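Probable 2-hydroxyhepta-2,4-diene-1,7-dioate isomerase (Thermus thermophilus, PDB 2DFU) probably acts as a metal-dependent isomerase of the fumarylacetoacetate hydrolase family, converting 2-hydroxyhepta-2,4-diene-1,7-dioate. Local coordinates at residues L178-N190 with P238-G250. Residues are numbered along the deposited sequence; the frame is centred on the assembly and turned at random.
Sequences LNPQDTWVRTYVN and PGDRLEVAVEGVG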
loop_
_atom_site.group_PDB
_atom_site.type_symbol
_atom_site.label_atom_id
_atom_site.label_comp_id
_atom_site.label_asym_id
_atom_site.label_seq_id
_atom_site.Cartn_x
_atom_site.Cartn_y
_atom_site.Cartn_z
ATOM N N LEU A 178 -16.986 -19.531 6.346
ATOM C CA LEU A 178 -15.965 -20.239 7.105
ATOM C C LEU A 178 -15.820 -19.733 8.539
ATOM O O LEU A 178 -16.156 -18.586 8.831
ATOM C CB LEU A 178 -14.624 -20.069 6.393
ATOM C CG LEU A 178 -13.406 -20.805 6.947
ATOM C CD1 LEU A 178 -13.341 -22.185 6.320
ATOM C CD2 LEU A 178 -12.134 -20.024 6.627
ATOM N N ASN A 179 -15.338 -20.597 9.432
ATOM C CA ASN A 179 -14.981 -20.201 10.797
ATOM C C ASN A 179 -13.477 -20.118 10.910
ATOM O O ASN A 179 -12.770 -21.109 10.987
ATOM C CB ASN A 179 -15.517 -21.222 11.811
ATOM C CG ASN A 179 -15.136 -20.823 13.232
ATOM O OD1 ASN A 179 -14.421 -19.851 13.472
ATOM N ND2 ASN A 179 -15.636 -21.608 14.204
ATOM N N PRO A 180 -13.009 -18.858 10.842
ATOM C CA PRO A 180 -11.592 -18.544 10.680
ATOM C C PRO A 180 -10.716 -19.162 11.764
ATOM O O PRO A 180 -9.534 -19.420 11.589
ATOM C CB PRO A 180 -11.462 -17.033 10.694
ATOM C CG PRO A 180 -12.766 -16.461 11.244
ATOM C CD PRO A 180 -13.787 -17.636 10.899
ATOM N N GLN A 181 -11.304 -19.373 12.938
ATOM C CA GLN A 181 -10.533 -19.912 14.054
ATOM C C GLN A 181 -10.660 -21.424 14.180
ATOM O O GLN A 181 -10.232 -22.003 15.174
ATOM C CB GLN A 181 -10.949 -19.242 15.369
ATOM C CG GLN A 181 -10.994 -17.726 15.284
ATOM C CD GLN A 181 -9.732 -17.128 14.675
ATOM O OE1 GLN A 181 -9.791 -16.114 13.982
ATOM N NE2 GLN A 181 -8.587 -17.748 14.940
ATOM N N ASP A 182 -11.240 -22.068 13.176
ATOM C CA ASP A 182 -11.378 -23.518 13.217
ATOM C C ASP A 182 -11.001 -24.180 11.891
ATOM O O ASP A 182 -11.819 -24.853 11.268
ATOM C CB ASP A 182 -12.808 -23.908 13.608
ATOM C CG ASP A 182 -12.940 -25.393 13.945
ATOM O OD1 ASP A 182 -12.000 -25.955 14.555
ATOM O OD2 ASP A 182 -13.985 -25.992 13.604
ATOM N N THR A 183 -9.760 -23.978 11.459
ATOM C CA THR A 183 -9.288 -24.578 10.221
ATOM C C THR A 183 -7.782 -24.817 10.288
ATOM O O THR A 183 -7.112 -24.358 11.214
ATOM C CB THR A 183 -9.631 -23.692 8.994
ATOM O OG1 THR A 183 -9.409 -24.438 7.789
ATOM C CG2 THR A 183 -8.767 -22.439 8.970
ATOM N N TRP A 184 -7.253 -25.552 9.317
ATOM C CA TRP A 184 -5.829 -25.851 9.282
ATOM C C TRP A 184 -5.124 -25.244 8.076
ATOM O O TRP A 184 -5.684 -25.157 6.980
ATOM C CB TRP A 184 -5.589 -27.365 9.266
ATOM C CG TRP A 184 -5.988 -28.063 10.518
ATOM C CD1 TRP A 184 -7.252 -28.399 10.903
ATOM C CD2 TRP A 184 -5.117 -28.492 11.573
ATOM N NE1 TRP A 184 -7.225 -29.011 12.135
ATOM C CE2 TRP A 184 -5.929 -29.081 12.570
ATOM C CE3 TRP A 184 -3.732 -28.437 11.773
ATOM C CZ2 TRP A 184 -5.400 -29.611 13.753
ATOM C CZ3 TRP A 184 -3.206 -28.964 12.951
ATOM C CH2 TRP A 184 -4.041 -29.542 13.925
ATOM N N VAL A 185 -3.882 -24.838 8.297
ATOM C CA VAL A 185 -3.049 -24.267 7.255
ATOM C C VAL A 185 -1.858 -25.214 7.090
ATOM O O VAL A 185 -1.093 -25.418 8.027
ATOM C CB VAL A 185 -2.524 -22.864 7.658
ATOM C CG1 VAL A 185 -1.570 -22.353 6.609
ATOM C CG2 VAL A 185 -3.692 -21.894 7.831
ATOM N N ARG A 186 -1.711 -25.794 5.903
ATOM C CA ARG A 186 -0.609 -26.706 5.641
ATOM C C ARG A 186 0.177 -26.290 4.398
ATOM O O ARG A 186 -0.399 -26.018 3.340
ATOM C CB ARG A 186 -1.142 -28.134 5.474
ATOM C CG ARG A 186 -1.871 -28.675 6.702
ATOM C CD ARG A 186 -2.250 -30.139 6.516
ATOM N NE ARG A 186 -2.852 -30.720 7.714
ATOM C CZ ARG A 186 -4.146 -30.660 8.015
ATOM N NH1 ARG A 186 -4.990 -30.040 7.203
ATOM N NH2 ARG A 186 -4.598 -31.230 9.126
ATOM N N THR A 187 1.499 -26.247 4.534
ATOM C CA THR A 187 2.382 -25.864 3.440
ATOM C C THR A 187 3.226 -27.051 2.999
ATOM O O THR A 187 3.812 -27.743 3.828
ATOM C CB THR A 187 3.345 -24.736 3.868
ATOM O OG1 THR A 187 2.595 -23.586 4.274
ATOM C CG2 THR A 187 4.261 -24.355 2.717
ATOM N N TYR A 188 3.284 -27.281 1.692
ATOM C CA TYR A 188 4.072 -28.373 1.131
ATOM C C TYR A 188 5.081 -27.810 0.136
ATOM O O TYR A 188 4.746 -26.956 -0.684
ATOM C CB TYR A 188 3.174 -29.382 0.404
ATOM C CG TYR A 188 2.104 -30.015 1.268
ATOM C CD1 TYR A 188 0.891 -29.367 1.496
ATOM C CD2 TYR A 188 2.311 -31.258 1.867
ATOM C CE1 TYR A 188 -0.091 -29.939 2.298
ATOM C CE2 TYR A 188 1.337 -31.839 2.675
ATOM C CZ TYR A 188 0.140 -31.174 2.885
ATOM O OH TYR A 188 -0.820 -31.735 3.688
ATOM N N VAL A 189 6.320 -28.275 0.221
ATOM C CA VAL A 189 7.352 -27.831 -0.704
ATOM C C VAL A 189 7.932 -29.072 -1.382
ATOM O O VAL A 189 8.454 -29.973 -0.722
ATOM C CB VAL A 189 8.463 -27.044 0.019
ATOM C CG1 VAL A 189 9.564 -26.689 -0.960
ATOM C CG2 VAL A 189 7.880 -25.769 0.633
ATOM N N ASN A 190 7.809 -29.118 -2.703
ATOM C CA ASN A 190 8.287 -30.248 -3.482
ATOM C C ASN A 190 7.692 -31.562 -2.962
ATOM O O ASN A 190 8.381 -32.573 -2.822
ATOM C CB ASN A 190 9.819 -30.278 -3.472
ATOM C CG ASN A 190 10.423 -29.004 -4.057
ATOM O OD1 ASN A 190 9.907 -28.453 -5.035
ATOM N ND2 ASN A 190 11.520 -28.534 -3.466
ATOM N N PRO A 238 15.384 -21.784 -6.355
ATOM C CA PRO A 238 14.782 -21.656 -7.681
ATOM C C PRO A 238 14.171 -22.999 -8.075
ATOM O O PRO A 238 14.763 -24.050 -7.835
ATOM C CB PRO A 238 15.973 -21.288 -8.554
ATOM C CG PRO A 238 16.787 -20.419 -7.632
ATOM C CD PRO A 238 16.729 -21.180 -6.321
ATOM N N GLY A 239 12.978 -22.972 -8.652
ATOM C CA GLY A 239 12.357 -24.218 -9.058
ATOM C C GLY A 239 11.475 -24.883 -8.019
ATOM O O GLY A 239 10.764 -25.832 -8.342
ATOM N N ASP A 240 11.512 -24.414 -6.775
ATOM C CA ASP A 240 10.668 -25.012 -5.748
ATOM C C ASP A 240 9.186 -24.884 -6.086
ATOM O O ASP A 240 8.726 -23.826 -6.527
ATOM C CB ASP A 240 10.905 -24.363 -4.382
ATOM C CG ASP A 240 12.130 -24.904 -3.676
ATOM O OD1 ASP A 240 12.649 -25.975 -4.073
ATOM O OD2 ASP A 240 12.565 -24.254 -2.703
ATOM N N ARG A 241 8.449 -25.972 -5.880
ATOM C CA ARG A 241 7.013 -25.992 -6.124
ATOM C C ARG A 241 6.310 -25.974 -4.778
ATOM O O ARG A 241 6.554 -26.835 -3.933
ATOM C CB ARG A 241 6.620 -27.246 -6.902
ATOM C CG ARG A 241 7.102 -27.235 -8.343
ATOM C CD ARG A 241 6.614 -28.464 -9.083
ATOM N NE ARG A 241 6.805 -28.321 -10.519
ATOM C CZ ARG A 241 6.386 -29.203 -11.418
ATOM N NH1 ARG A 241 5.747 -30.302 -11.028
ATOM N NH2 ARG A 241 6.601 -28.980 -12.708
ATOM N N LEU A 242 5.443 -24.988 -4.575
ATOM C CA LEU A 242 4.778 -24.710 -3.310
ATOM C C LEU A 242 3.259 -24.904 -3.377
ATOM O O LEU A 242 2.570 -24.534 -4.320
ATOM C CB LEU A 242 5.074 -23.282 -2.878
ATOM C CG LEU A 242 6.478 -23.100 -2.325
ATOM C CD1 LEU A 242 7.492 -22.814 -3.429
ATOM C CD2 LEU A 242 6.574 -21.919 -1.366
ATOM N N GLU A 243 2.775 -25.517 -2.308
ATOM C CA GLU A 243 1.353 -25.757 -2.175
ATOM C C GLU A 243 0.908 -25.403 -0.758
ATOM O O GLU A 243 1.401 -25.940 0.215
ATOM C CB GLU A 243 1.182 -27.261 -2.394
ATOM C CG GLU A 243 -0.258 -27.732 -2.552
ATOM C CD GLU A 243 -0.229 -29.220 -2.861
ATOM O OE1 GLU A 243 -1.160 -29.919 -2.484
ATOM O OE2 GLU A 243 0.759 -29.683 -3.436
ATOM N N VAL A 244 -0.023 -24.437 -0.652
ATOM C CA VAL A 244 -0.575 -24.172 0.670
ATOM C C VAL A 244 -2.051 -24.541 0.742
ATOM O O VAL A 244 -2.887 -23.969 0.054
ATOM C CB VAL A 244 -0.399 -22.691 1.011
ATOM C CG1 VAL A 244 -0.894 -22.422 2.435
ATOM C CG2 VAL A 244 1.060 -22.304 0.912
ATOM N N ALA A 245 -2.400 -25.544 1.534
ATOM C CA ALA A 245 -3.777 -25.989 1.611
ATOM C C ALA A 245 -4.428 -25.518 2.904
ATOM O O ALA A 245 -3.878 -25.692 3.991
ATOM C CB ALA A 245 -3.837 -27.503 1.512
ATOM N N VAL A 246 -5.597 -24.900 2.767
ATOM C CA VAL A 246 -6.350 -24.406 3.908
ATOM C C VAL A 246 -7.701 -25.092 3.836
ATOM O O VAL A 246 -8.431 -24.944 2.854
ATOM C CB VAL A 246 -6.539 -22.874 3.841
ATOM C CG1 VAL A 246 -7.455 -22.408 4.970
ATOM C CG2 VAL A 246 -5.190 -22.185 3.954
ATOM N N GLU A 247 -8.019 -25.867 4.866
ATOM C CA GLU A 247 -9.276 -26.595 4.901
ATOM C C GLU A 247 -10.474 -25.672 4.769
ATOM O O GLU A 247 -10.540 -24.622 5.407
ATOM C CB GLU A 247 -9.376 -27.420 6.190
ATOM C CG GLU A 247 -8.629 -28.750 6.123
ATOM C CD GLU A 247 -8.700 -29.537 7.425
ATOM O OE1 GLU A 247 -9.786 -29.571 8.046
ATOM O OE2 GLU A 247 -7.674 -30.130 7.824
ATOM N N GLY A 248 -11.412 -26.070 3.918
ATOM C CA GLY A 248 -12.611 -25.289 3.703
ATOM C C GLY A 248 -12.420 -24.108 2.775
ATOM O O GLY A 248 -13.394 -23.465 2.384
ATOM N N VAL A 249 -11.176 -23.801 2.424
ATOM C CA VAL A 249 -10.931 -22.678 1.527
ATOM C C VAL A 249 -10.448 -23.148 0.168
ATOM O O VAL A 249 -11.134 -22.975 -0.840
ATOM C CB VAL A 249 -9.902 -21.695 2.118
ATOM C CG1 VAL A 249 -9.673 -20.541 1.153
ATOM C CG2 VAL A 249 -10.410 -21.166 3.453
ATOM N N GLY A 250 -9.267 -23.744 0.138
ATOM C CA GLY A 250 -8.735 -24.227 -1.122
ATOM C C GLY A 250 -7.239 -24.412 -1.048
ATOM O O GLY A 250 -6.641 -24.315 0.024
HETATM O O HOH W 1 -5.137 -28.132 5.124
#
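R186 NH1 donates to E247 OE2 at 2.8 Å in a nearly straight salt bridge (N-H...O 173°). The guanidinium and carboxylate lie almost coplanar, 7° apart, and the bond uses the anti lone pair of OE2. NH1 also donates to a water that in turn donates to A245 O, tying the charged group to the backbone of its strand neighbour. NH2 rides 3.6 Å above the W184 ring plane, toward the rim, while W184 CD1 lies 3.6 Å from E247 OE2.

The backbone that carries this group is the antiparallel pair 184-189 and 241-246, inner neighbours in a five-strand mixed sheet of the FAA hydrolase family region, flanked by 192-198 and 250-259. Reciprocal bonds identify the hydrogen-bonded pairs: R186 N to A245 O (2.9 Å) is returned by A245 N to R186 O, and Y188 N to E243 O (2.7 Å) by E243 N to Y188 O. The other face carries V185, T187, V189, L242, V244 and V246; V244 packs on V142 and V144, and V246 on V142, of strand 137-148, while T187 OG1 hydrogen-bonds Q195 OE1.

Side chains close both ends. T183 OG1, anti to its own N (chi1 -168°), gives its proton to E247 O at 2.6 Å; N190 accepts from R241 N through OD1 at 3.0 Å and donates through ND2 to D240 OD1, whose OD2 takes R237 N.

Further out, E196 salt-bridges R186 NE and H198 stacks on W184. A leucine in place of R186 would probably leave E247 and E196 without their shared cation. Thus one face is largely apolar, while on the other an arginine between two carboxylates probably links strand 184-189 electrostatically to strand 192-198, through E196, and to the turn following strand 241-246.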